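Local structure of phenylalanine ammonia-lyase (1Y2M) at residues L335-F341 with S656-T662. The protein deaminates L-phenylalanine and L-tyrosine without oxidation, giving trans-cinnamic and p-coumaric acids, and works as a homotetramer built as a dimer of dimers. Sequence-based numbering, arbitrary orientation.
Sequences LLEGSRF and SYLSPRT
Ser659 reaches into the turn that follows helix 323-336, where its OG lies 2.8 Å from Leu335 O and 3.0 Å from Glu337 O. The hydroxyl thus has both carbonyl oxygens within hydrogen-bonding distance. A single backbone bond, from Arg340 N to Tyr657 O at 2.7 Å, joins the two segments further along; its N-H...O angle of 165° makes it nearly straight. Beyond it the side chain of Arg340, bent at chi3 (57°), carries its guanidinium obliquely across the Tyr657 ring, with the planes 47° apart: Tyr657 CE1 lies over one guanidinium face, 3.6 Å from Arg340 NH2. From NH1 a weak bond runs to Ser656 O. Phe341, the next residue, takes Tyr657 CB over the centre of its ring, 3.6 Å from the centroid, in a CH-pi contact, while Leu658 CG meets that ring at its edge. At the helix end, Leu335 CD2 packs against Arg661 CB at 3.9 Å.

In the second shell, Ser339 OG accepts from Phe341 N at 3.1 Å, closing an ST turn, and also bonds Glu302. The carboxylate of Glu302 additionally receives Ser659 N and binds Thr662 OG1, so one acidic group of helix 273-303 fixes both segments. Phe542 of helix 506-560 meets both aromatic rings, and Glu543 bonds Tyr657 OH. Gly338 occupies the third position of Leu336-Ser339, the type II beta turn that ends helix 323-336, against which the loop leading into helix 662-672 packs, with Ser659 OG at the carbonyls of Leu335 and Glu337.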
ATOM      1  N   LEU B 335     -10.995  27.619 -21.695  1.00  8.70           N
ATOM      2  CA  LEU B 335     -10.819  28.530 -20.566  1.00  8.57           C
ATOM      3  C   LEU B 335      -9.777  29.597 -20.840  1.00 10.34           C
ATOM      4  O   LEU B 335      -9.934  30.701 -20.331  1.00 13.32           O
ATOM      5  CB  LEU B 335     -10.441  27.770 -19.312  1.00  9.65           C
ATOM      6  CG  LEU B 335     -11.493  26.794 -18.763  1.00 12.29           C
ATOM      7  CD1 LEU B 335     -10.900  26.067 -17.616  1.00 14.24           C
ATOM      8  CD2 LEU B 335     -12.784  27.535 -18.337  1.00 11.05           C
ATOM      9  N   LEU B 336      -8.698  29.274 -21.572  1.00  8.68           N
ATOM     10  CA  LEU B 336      -7.628  30.251 -21.830  1.00  9.42           C
ATOM     11  C   LEU B 336      -7.894  31.228 -22.974  1.00 10.45           C
ATOM     12  O   LEU B 336      -7.176  32.229 -23.110  1.00 10.55           O
ATOM     13  CB  LEU B 336      -6.263  29.550 -22.058  1.00  7.94           C
ATOM     14  CG  LEU B 336      -5.760  28.824 -20.792  1.00  7.40           C
ATOM     15  CD1 LEU B 336      -4.546  27.946 -21.093  1.00  9.00           C
ATOM     16  CD2 LEU B 336      -5.464  29.853 -19.702  1.00 10.00           C
ATOM     17  N   GLU B 337      -8.899  30.966 -23.800  1.00 10.63           N
ATOM     18  CA  GLU B 337      -9.223  31.889 -24.884  1.00 12.55           C
ATOM     19  C   GLU B 337      -9.510  33.243 -24.323  1.00 11.92           C
ATOM     20  O   GLU B 337     -10.257  33.372 -23.360  1.00 11.71           O
ATOM     21  CB  GLU B 337     -10.420  31.423 -25.677  1.00 14.62           C
ATOM     22  CG  GLU B 337     -10.079  30.204 -26.437  1.00 23.81           C
ATOM     23  CD  GLU B 337     -10.577  30.203 -27.849  1.00 35.64           C
ATOM     24  OE1 GLU B 337     -11.130  31.233 -28.326  1.00 38.94           O
ATOM     25  OE2 GLU B 337     -10.376  29.140 -28.472  1.00 43.72           O
ATOM     26  N   GLY B 338      -8.891  34.239 -24.922  1.00 11.86           N
ATOM     27  CA  GLY B 338      -9.148  35.605 -24.497  1.00 12.24           C
ATOM     28  C   GLY B 338      -8.314  36.080 -23.325  1.00 10.86           C
ATOM     29  O   GLY B 338      -8.387  37.272 -22.962  1.00 13.08           O
ATOM     30  N   SER B 339      -7.542  35.184 -22.706  1.00 11.11           N
ATOM     31  CA  SER B 339      -6.610  35.586 -21.651  1.00  7.97           C
ATOM     32  C   SER B 339      -5.557  36.553 -22.192  1.00  9.59           C
ATOM     33  O   SER B 339      -5.026  36.356 -23.265  1.00 10.06           O
ATOM     34  CB  SER B 339      -5.889  34.382 -21.034  1.00 11.29           C
ATOM     35  OG  SER B 339      -5.067  34.803 -19.938  1.00 10.75           O
ATOM     36  N   ARG B 340      -5.274  37.614 -21.444  1.00 10.23           N
ATOM     37  CA  ARG B 340      -4.146  38.476 -21.747  1.00 11.71           C
ATOM     38  C   ARG B 340      -2.997  38.196 -20.801  1.00 10.57           C
ATOM     39  O   ARG B 340      -1.983  38.870 -20.866  1.00 10.96           O
ATOM     40  CB  ARG B 340      -4.567  39.951 -21.678  1.00 10.40           C
ATOM     41  CG  ARG B 340      -5.590  40.333 -22.749  1.00 16.76           C
ATOM     42  CD  ARG B 340      -6.101  41.766 -22.607  1.00 23.71           C
ATOM     43  NE  ARG B 340      -5.016  42.744 -22.649  1.00 33.36           N
ATOM     44  CZ  ARG B 340      -5.005  43.920 -22.017  1.00 36.68           C
ATOM     45  NH1 ARG B 340      -6.036  44.333 -21.259  1.00 29.97           N
ATOM     46  NH2 ARG B 340      -3.935  44.695 -22.144  1.00 37.74           N
ATOM     47  N   PHE B 341      -3.111  37.166 -19.974  1.00  9.04           N
ATOM     48  CA  PHE B 341      -1.997  36.696 -19.135  1.00  7.63           C
ATOM     49  C   PHE B 341      -1.245  35.528 -19.842  1.00  9.64           C
ATOM     50  O   PHE B 341      -0.027  35.537 -20.005  1.00 11.04           O
ATOM     51  CB  PHE B 341      -2.486  36.149 -17.804  1.00  8.13           C
ATOM     52  CG  PHE B 341      -2.904  37.175 -16.761  1.00  8.13           C
ATOM     53  CD1 PHE B 341      -2.032  38.163 -16.301  1.00 10.90           C
ATOM     54  CD2 PHE B 341      -4.154  37.080 -16.169  1.00 13.68           C
ATOM     55  CE1 PHE B 341      -2.397  39.031 -15.294  1.00 15.87           C
ATOM     56  CE2 PHE B 341      -4.531  37.985 -15.158  1.00 15.60           C
ATOM     57  CZ  PHE B 341      -3.643  38.930 -14.714  1.00 11.74           C
ATOM     58  N   SER B 656      -8.929  43.163 -16.135  1.00 12.23           N
ATOM     59  CA  SER B 656      -8.433  43.652 -17.450  1.00 13.82           C
ATOM     60  C   SER B 656      -7.702  42.583 -18.284  1.00 13.28           C
ATOM     61  O   SER B 656      -7.520  42.758 -19.508  1.00 12.98           O
ATOM     62  CB  SER B 656      -7.475  44.828 -17.263  1.00 15.62           C
ATOM     63  OG  SER B 656      -8.152  45.959 -16.758  1.00 21.28           O
ATOM     64  N   TYR B 657      -7.260  41.503 -17.644  1.00  9.21           N
ATOM     65  CA  TYR B 657      -6.385  40.564 -18.284  1.00  8.88           C
ATOM     66  C   TYR B 657      -6.886  39.145 -18.266  1.00 11.56           C
ATOM     67  O   TYR B 657      -6.466  38.351 -19.093  1.00  9.72           O
ATOM     68  CB  TYR B 657      -5.017  40.607 -17.607  1.00  8.25           C
ATOM     69  CG  TYR B 657      -4.393  41.984 -17.584  1.00 10.03           C
ATOM     70  CD1 TYR B 657      -3.915  42.579 -18.747  1.00 19.26           C
ATOM     71  CD2 TYR B 657      -4.282  42.686 -16.398  1.00 11.59           C
ATOM     72  CE1 TYR B 657      -3.346  43.854 -18.719  1.00 17.11           C
ATOM     73  CE2 TYR B 657      -3.753  43.965 -16.361  1.00 10.27           C
ATOM     74  CZ  TYR B 657      -3.287  44.538 -17.511  1.00 15.18           C
ATOM     75  OH  TYR B 657      -2.741  45.803 -17.445  1.00 15.08           O
ATOM     76  N   LEU B 658      -7.738  38.802 -17.293  1.00 10.17           N
ATOM     77  CA  LEU B 658      -8.213  37.424 -17.196  1.00 10.58           C
ATOM     78  C   LEU B 658      -9.005  37.068 -18.438  1.00  9.59           C
ATOM     79  O   LEU B 658      -9.682  37.924 -19.019  1.00  9.85           O
ATOM     80  CB  LEU B 658      -9.130  37.251 -15.997  1.00 11.28           C
ATOM     81  CG  LEU B 658      -8.413  37.179 -14.669  1.00 14.41           C
ATOM     82  CD1 LEU B 658      -9.366  37.476 -13.565  1.00 17.34           C
ATOM     83  CD2 LEU B 658      -7.835  35.875 -14.479  1.00 15.29           C
ATOM     84  N   SER B 659      -8.986  35.779 -18.780  1.00 10.35           N
ATOM     85  CA  SER B 659      -9.962  35.218 -19.719  1.00 11.37           C
ATOM     86  C   SER B 659     -11.327  35.542 -19.259  1.00 11.15           C
ATOM     87  O   SER B 659     -11.552  35.514 -18.071  1.00 11.51           O
ATOM     88  CB  SER B 659      -9.927  33.685 -19.746  1.00 14.84           C
ATOM     89  OG  SER B 659      -8.962  33.320 -20.678  1.00 35.84           O
ATOM     90  N   PRO B 660     -12.278  35.739 -20.193  1.00 10.41           N
ATOM     91  CA  PRO B 660     -13.643  35.910 -19.722  1.00 10.43           C
ATOM     92  C   PRO B 660     -14.200  34.744 -18.915  1.00 12.42           C
ATOM     93  O   PRO B 660     -15.084  34.950 -18.087  1.00 13.04           O
ATOM     94  CB  PRO B 660     -14.449  36.089 -21.014  1.00 12.31           C
ATOM     95  CG  PRO B 660     -13.601  35.591 -22.087  1.00 13.61           C
ATOM     96  CD  PRO B 660     -12.190  35.879 -21.652  1.00 14.35           C
ATOM     97  N   ARG B 661     -13.716  33.533 -19.196  1.00  7.84           N
ATOM     98  CA  ARG B 661     -14.205  32.330 -18.535  1.00 11.19           C
ATOM     99  C   ARG B 661     -13.543  32.169 -17.196  1.00 11.68           C
ATOM    100  O   ARG B 661     -14.159  31.697 -16.247  1.00 11.42           O
ATOM    101  CB  ARG B 661     -14.036  31.076 -19.416  1.00 12.42           C
ATOM    102  CG  ARG B 661     -14.977  31.067 -20.604  1.00 12.73           C
ATOM    103  CD  ARG B 661     -14.806  29.866 -21.487  1.00 16.02           C
ATOM    104  NE  ARG B 661     -15.705  29.923 -22.640  1.00 17.81           N
ATOM    105  CZ  ARG B 661     -16.967  29.483 -22.662  1.00 22.09           C
ATOM    106  NH1 ARG B 661     -17.521  28.899 -21.606  1.00 19.91           N
ATOM    107  NH2 ARG B 661     -17.677  29.596 -23.776  1.00 21.78           N
ATOM    108  N   THR B 662     -12.268  32.506 -17.086  1.00  8.61           N
ATOM    109  CA  THR B 662     -11.631  32.336 -15.768  1.00 11.02           C
ATOM    110  C   THR B 662     -12.032  33.476 -14.821  1.00 10.65           C
ATOM    111  O   THR B 662     -11.996  33.310 -13.600  1.00 10.21           O
ATOM    112  CB  THR B 662     -10.103  32.226 -15.811  1.00 10.78           C
ATOM    113  OG1 THR B 662      -9.537  33.361 -16.445  1.00  9.84           O
ATOM    114  CG2 THR B 662      -9.631  30.965 -16.559  1.00 13.06           C
TER